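Local coordinates for nonsense-mediated mRNA decay protein 2 (Saccharomyces cerevisiae, PDB 4LUN) that takes part in nonsense-mediated decay of mRNAs carrying premature stop codons and binds the helicase Upf1 through its C-terminus, the piece here being its N-terminal MIF4G domain, at residues I203-I208 / I297-F302; P213-D218 / E301-E306. One frame throughout, in Å; residues are numbered along the deposited sequence. Where two conformers were deposited one is given.

Contact 1. Residues I203-I208 / I297-F302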
loop_
_atom_site.group_PDB
_atom_site.type_symbol
_atom_site.label_atom_id
_atom_site.label_comp_id
_atom_site.label_asym_id
_atom_site.label_seq_id
_atom_site.Cartn_x
_atom_site.Cartn_y
_atom_site.Cartn_z
ATOM N N ILE A 203 8.830 -0.680 1.317
ATOM C CA ILE A 203 7.374 -0.759 1.470
ATOM C C ILE A 203 7.079 -0.982 2.957
ATOM O O ILE A 203 6.167 -0.381 3.540
ATOM C CB ILE A 203 6.787 -1.938 0.662
ATOM C CG1 ILE A 203 7.031 -1.771 -0.829
ATOM C CG2 ILE A 203 5.289 -2.067 0.905
ATOM C CD1 ILE A 203 6.690 -3.048 -1.614
ATOM N N ALA A 204 7.875 -1.849 3.574
ATOM C CA ALA A 204 7.655 -2.203 4.972
ATOM C C ALA A 204 7.864 -0.986 5.862
ATOM O O ALA A 204 7.056 -0.727 6.753
ATOM C CB ALA A 204 8.592 -3.305 5.382
ATOM N N THR A 205 8.947 -0.247 5.624
ATOM C CA THR A 205 9.238 0.917 6.464
ATOM C C THR A 205 8.242 2.047 6.237
ATOM O O THR A 205 7.831 2.725 7.178
ATOM C CB THR A 205 10.689 1.428 6.294
ATOM O OG1 THR A 205 10.931 1.759 4.923
ATOM C CG2 THR A 205 11.646 0.349 6.685
ATOM N N ALA A 206 7.842 2.247 4.989
ATOM C CA ALA A 206 6.850 3.273 4.693
ATOM C C ALA A 206 5.530 2.944 5.358
ATOM O O ALA A 206 4.813 3.839 5.803
ATOM C CB ALA A 206 6.652 3.425 3.185
ATOM N N PHE A 207 5.194 1.657 5.407
ATOM C CA PHE A 207 3.899 1.258 5.946
ATOM C C PHE A 207 3.833 1.431 7.458
ATOM O O PHE A 207 2.851 1.949 7.989
ATOM C CB PHE A 207 3.559 -0.187 5.553
ATOM C CG PHE A 207 2.136 -0.580 5.863
ATOM C CD1 PHE A 207 1.090 -0.149 5.060
ATOM C CD2 PHE A 207 1.850 -1.379 6.951
ATOM C CE1 PHE A 207 -0.218 -0.507 5.340
ATOM C CE2 PHE A 207 0.545 -1.747 7.243
ATOM C CZ PHE A 207 -0.494 -1.305 6.435
ATOM N N ILE A 208 4.882 1.028 8.160
ATOM C CA ILE A 208 4.859 1.152 9.616
ATOM C C ILE A 208 4.883 2.614 10.052
ATOM O O ILE A 208 4.298 2.956 11.072
ATOM C CB ILE A 208 6.013 0.385 10.310
ATOM C CG1 ILE A 208 7.384 0.994 9.975
ATOM C CG2 ILE A 208 5.954 -1.105 9.969
ATOM C CD1 ILE A 208 8.538 0.219 10.580
ATOM N N ILE A 297 17.906 -0.452 10.074
ATOM C CA ILE A 297 18.013 0.545 11.134
ATOM C C ILE A 297 16.637 1.110 11.476
ATOM O O ILE A 297 16.272 1.225 12.648
ATOM C CB ILE A 297 19.008 1.660 10.750
ATOM C CG1 ILE A 297 20.442 1.118 10.855
ATOM C CG2 ILE A 297 18.815 2.887 11.640
ATOM C CD1 ILE A 297 21.479 2.043 10.313
ATOM N N THR A 298 15.866 1.420 10.444
ATOM C CA THR A 298 14.529 1.971 10.623
ATOM C C THR A 298 13.607 0.968 11.307
ATOM O O THR A 298 12.854 1.314 12.234
ATOM C CB THR A 298 13.943 2.383 9.268
ATOM O OG1 THR A 298 14.735 3.447 8.712
ATOM C CG2 THR A 298 12.494 2.855 9.420
ATOM N N LEU A 299 13.653 -0.283 10.851
ATOM C CA LEU A 299 12.794 -1.315 11.442
ATOM C C LEU A 299 13.178 -1.541 12.892
ATOM O O LEU A 299 12.313 -1.685 13.767
ATOM C CB LEU A 299 12.878 -2.621 10.646
ATOM C CG LEU A 299 12.229 -2.556 9.264
ATOM C CD1 LEU A 299 12.713 -3.691 8.360
ATOM C CD2 LEU A 299 10.715 -2.573 9.384
ATOM N N GLY A 300 14.483 -1.566 13.150
ATOM C CA GLY A 300 14.970 -1.756 14.500
ATOM C C GLY A 300 14.564 -0.631 15.427
ATOM O O GLY A 300 14.168 -0.882 16.563
ATOM N N GLU A 301 14.664 0.603 14.954
ATOM C CA GLU A 301 14.257 1.752 15.758
ATOM C C GLU A 301 12.776 1.669 16.112
ATOM O O GLU A 301 12.400 1.830 17.271
ATOM C CB GLU A 301 14.531 3.060 15.018
ATOM C CG GLU A 301 15.996 3.494 15.035
ATOM C CD GLU A 301 16.277 4.694 14.144
ATOM O OE1 GLU A 301 17.409 5.224 14.206
ATOM O OE2 GLU A 301 15.374 5.103 13.378
ATOM N N PHE A 302 11.947 1.400 15.108
ATOM C CA PHE A 302 10.498 1.367 15.296
ATOM C C PHE A 302 10.082 0.301 16.302
ATOM O O PHE A 302 9.300 0.568 17.227
ATOM C CB PHE A 302 9.783 1.133 13.958
ATOM C CG PHE A 302 8.285 1.256 14.049
ATOM C CD1 PHE A 302 7.659 2.457 13.751
ATOM C CD2 PHE A 302 7.511 0.181 14.447
ATOM C CE1 PHE A 302 6.282 2.574 13.839
ATOM C CE2 PHE A 302 6.134 0.296 14.538
ATOM C CZ PHE A 302 5.527 1.493 14.238
#
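The C-terminal ends of both segments meet through an aromatic ring. Ile208 lies over one face of the Phe302 ring: its CB stands 4.1 Å from the ring centroid and only 8° off the ring normal, which meets the geometry of a CH-pi interaction. The chain of Ile208 then runs across that face in the direction opposite to the phenylalanine, so that CD1 ends 3.6 Å from Phe302 CG, at the root of the ring. Two torsions account for this. CG1 of Ile208 occupies the crowded position between the backbone N and the carbonyl carbon (chi1 66°), while CG of Phe302 is anti to its own backbone N and carries the ring back toward helix 201-210. The carbonyl of Ile208 also meets the ring, its O lying 3.4 Å from Phe302 CE1. An alanine in place of Phe302 would probably lose the face on which Ile208 rests and loosen the packing between the two helix ends.

The MIF4G domain is an all-helical, HEAT-like stack, and the pairing of helices 201-210 and 277-303 fits that build: the two segments run roughly parallel, with axes 10.0 Å apart at closest approach and a crossing angle of 32°.

Toward the N-terminal ends aliphatic contacts take over, and no hydrogen bond crosses. Thr205 offers its methyl: CG2 lies 3.8 Å from Thr298 CG2 and 3.9 Å from Leu299 CG, meeting both side chains at about a right angle. Leu299 reaches Ile208 with one branch, CD2 standing 3.7 Å from Ile208 CD1. Both threonine hydroxyls are engaged within their own helices, Thr298 OG1 with Thr294 O and Thr205 OG1, weakly, with Thr202 O.

Contact 2. Residues P213-D218 / E301-E306; sequences PLFRDD and EFFKLE
A Schellman motif closes helix 277-303 at its C-terminal end, and the loop after helix 201-210 packs against that end. Lys304, the first residue to leave helical angles, has positive phi, and its N bonds back to Glu301 O. The carbonyl of Phe302 in this last turn is taken by Arg216, which grips it end-on with two nitrogens: NH2 lies 3.1 Å and NH1 3.2 Å from Phe302 O. Neither bond is straight, with N-H...O angles of 150° and 146°. The oxygen lies in the guanidinium plane, but both donors stand above the carbonyl plane.

The same guanidinium lies flat on the Phe302 ring, a stacked cation-pi pair with planes at 21° and Arg216 CZ 3.7 Å from the ring centroid. NH2 sits over the ring centre, so one group serves both the ring and the carbonyl of a single residue. The arginine chain, extended from CG to NE, carries it across from the loop. A positive helix-end partner would probably be favoured by the helix dipole, although Lys304 NZ brings a like charge to 3.5 Å from Arg216 NH1, without a hydrogen bond.

Phe215 fills the apolar side. Its CB meets the edge of the Phe302 ring, 3.7 Å from CE2, and its CD1 comes to 3.9 Å from CZ of Phe303, whose ring receives it at the edge, near its plane.

Around this surface contact, helix 231-271 packs against both segments: Lys232 NZ bonds to the carbonyls of Pro213 and Arg216, the Phe215 ring meets Phe239, and Phe303 touches Ile243. Ile208 of helix 201-210 lies against Phe215 and Phe303.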
loop_
_atom_site.group_PDB
_atom_site.type_symbol
_atom_site.label_atom_id
_atom_site.label_comp_id
_atom_site.label_asym_id
_atom_site.label_seq_id
_atom_site.Cartn_x
_atom_site.Cartn_y
_atom_site.Cartn_z
ATOM N N PRO A 213 -0.269 2.692 14.569
ATOM C CA PRO A 213 -1.134 2.020 15.546
ATOM C C PRO A 213 -1.424 0.560 15.218
ATOM O O PRO A 213 -1.776 -0.184 16.124
ATOM C CB PRO A 213 -2.428 2.837 15.495
ATOM C CG PRO A 213 -1.999 4.184 15.027
ATOM C CD PRO A 213 -0.877 3.945 14.074
ATOM N N LEU A 214 -1.261 0.143 13.964
ATOM C CA LEU A 214 -1.458 -1.265 13.634
ATOM C C LEU A 214 -0.329 -2.124 14.170
ATOM O O LEU A 214 -0.447 -3.337 14.204
ATOM C CB LEU A 214 -1.604 -1.458 12.108
ATOM C CG LEU A 214 -2.772 -0.731 11.437
ATOM C CD1 LEU A 214 -2.804 -1.008 9.942
ATOM C CD2 LEU A 214 -4.101 -1.168 12.059
ATOM N N PHE A 215 0.773 -1.504 14.596
ATOM C CA PHE A 215 1.973 -2.258 14.963
ATOM C C PHE A 215 2.364 -2.119 16.424
ATOM O O PHE A 215 3.332 -2.737 16.887
ATOM C CB PHE A 215 3.135 -1.860 14.056
ATOM C CG PHE A 215 2.919 -2.268 12.641
ATOM C CD1 PHE A 215 3.232 -3.557 12.235
ATOM C CD2 PHE A 215 2.334 -1.398 11.737
ATOM C CE1 PHE A 215 3.008 -3.949 10.926
ATOM C CE2 PHE A 215 2.095 -1.786 10.430
ATOM C CZ PHE A 215 2.437 -3.075 10.030
ATOM N N ARG A 216 1.597 -1.321 17.150
ATOM C CA ARG A 216 1.841 -1.115 18.573
ATOM C C ARG A 216 0.683 -1.660 19.409
ATOM O O ARG A 216 -0.419 -1.123 19.379
ATOM C CB ARG A 216 2.082 0.369 18.850
ATOM C CG ARG A 216 3.136 0.991 17.934
ATOM C CD ARG A 216 3.821 2.184 18.586
ATOM N NE ARG A 216 4.931 2.708 17.790
ATOM C CZ ARG A 216 6.141 2.154 17.725
ATOM N NH1 ARG A 216 6.409 1.041 18.397
ATOM N NH2 ARG A 216 7.085 2.712 16.979
ATOM N N ASP A 217 0.939 -2.735 20.146
ATOM C CA ASP A 217 -0.130 -3.405 20.885
ATOM C C ASP A 217 -0.871 -2.508 21.868
ATOM O O ASP A 217 -2.072 -2.675 22.071
ATOM C CB ASP A 217 0.370 -4.657 21.607
ATOM C CG ASP A 217 -0.752 -5.387 22.330
ATOM O OD1 ASP A 217 -1.628 -5.958 21.643
ATOM O OD2 ASP A 217 -0.771 -5.380 23.582
ATOM N N ASP A 218 -0.159 -1.561 22.472
ATOM C CA ASP A 218 -0.789 -0.649 23.425
ATOM C C ASP A 218 -1.632 0.431 22.756
ATOM O O ASP A 218 -2.464 1.063 23.407
ATOM C CB ASP A 218 0.259 -0.008 24.331
ATOM C CG ASP A 218 0.881 -0.998 25.283
ATOM O OD1 ASP A 218 0.220 -2.009 25.594
ATOM O OD2 ASP A 218 2.032 -0.769 25.717
ATOM N N GLU A 301 14.664 0.603 14.954
ATOM C CA GLU A 301 14.257 1.752 15.758
ATOM C C GLU A 301 12.776 1.669 16.112
ATOM O O GLU A 301 12.400 1.830 17.271
ATOM C CB GLU A 301 14.531 3.060 15.018
ATOM C CG GLU A 301 15.996 3.494 15.035
ATOM C CD GLU A 301 16.277 4.694 14.144
ATOM O OE1 GLU A 301 17.409 5.224 14.206
ATOM O OE2 GLU A 301 15.374 5.103 13.378
ATOM N N PHE A 302 11.947 1.400 15.108
ATOM C CA PHE A 302 10.498 1.367 15.296
ATOM C C PHE A 302 10.082 0.301 16.302
ATOM O O PHE A 302 9.300 0.568 17.227
ATOM C CB PHE A 302 9.783 1.133 13.958
ATOM C CG PHE A 302 8.285 1.256 14.049
ATOM C CD1 PHE A 302 7.659 2.457 13.751
ATOM C CD2 PHE A 302 7.511 0.181 14.447
ATOM C CE1 PHE A 302 6.282 2.574 13.839
ATOM C CE2 PHE A 302 6.134 0.296 14.538
ATOM C CZ PHE A 302 5.527 1.493 14.238
ATOM N N PHE A 303 10.589 -0.914 16.124
ATOM C CA PHE A 303 10.176 -2.034 16.970
ATOM C C PHE A 303 11.022 -2.167 18.237
ATOM O O PHE A 303 10.861 -3.125 19.001
ATOM C CB PHE A 303 10.168 -3.347 16.176
ATOM C CG PHE A 303 9.054 -3.428 15.150
ATOM C CD1 PHE A 303 7.807 -3.933 15.502
ATOM C CD2 PHE A 303 9.254 -2.995 13.850
ATOM C CE1 PHE A 303 6.778 -4.016 14.569
ATOM C CE2 PHE A 303 8.231 -3.062 12.911
ATOM C CZ PHE A 303 6.989 -3.573 13.272
ATOM N N LYS A 304 11.911 -1.197 18.450
ATOM C CA LYS A 304 12.754 -1.143 19.645
ATOM C C LYS A 304 13.592 -2.407 19.810
ATOM O O LYS A 304 13.588 -3.060 20.857
ATOM C CB LYS A 304 11.901 -0.857 20.887
ATOM C CG LYS A 304 11.052 0.405 20.725
ATOM C CD LYS A 304 10.404 0.846 22.034
ATOM C CE LYS A 304 9.113 0.091 22.316
ATOM N NZ LYS A 304 7.977 0.548 21.459
ATOM N N LEU A 305 14.311 -2.747 18.746
ATOM C CA LEU A 305 15.104 -3.954 18.704
ATOM C C LEU A 305 16.532 -3.511 18.422
ATOM O O LEU A 305 16.748 -2.477 17.782
ATOM C CB LEU A 305 14.635 -4.849 17.556
ATOM C CG LEU A 305 13.151 -5.175 17.412
ATOM C CD1 LEU A 305 12.907 -5.744 16.020
ATOM C CD2 LEU A 305 12.709 -6.161 18.470
ATOM N N GLU A 306 17.511 -4.277 18.882
ATOM C CA GLU A 306 18.886 -3.994 18.475
ATOM C C GLU A 306 19.194 -4.649 17.124
ATOM O O GLU A 306 18.773 -5.779 16.858
ATOM C CB GLU A 306 19.895 -4.427 19.536
ATOM C CG GLU A 306 19.720 -3.755 20.897
ATOM C CD GLU A 306 19.804 -2.236 20.847
ATOM O OE1 GLU A 306 20.544 -1.689 19.998
ATOM O OE2 GLU A 306 19.125 -1.581 21.669
#

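In the fold
Both contacts hold the end of helix 277-303, sharing Glu301 and Phe302, with centres about 9 Å apart. Contact 1 is buried and joins that helix to helix 201-210 through mainly apolar side chains, with no hydrogen bond across; contact 2, farther from the centre of the chain (about 19 Å against 14 Å), is a surface contact in which the loop following helix 201-210 adds charge and hydrogen bonds to aromatic packing. Phe302 serves in both, with aliphatic packing in one and a guanidinium in the other. The two also touch directly: Phe207 CD2 lies 3.5 Å from Phe215 CE2, and Gly300 O probably accepts a hydrogen bond from Leu305 N.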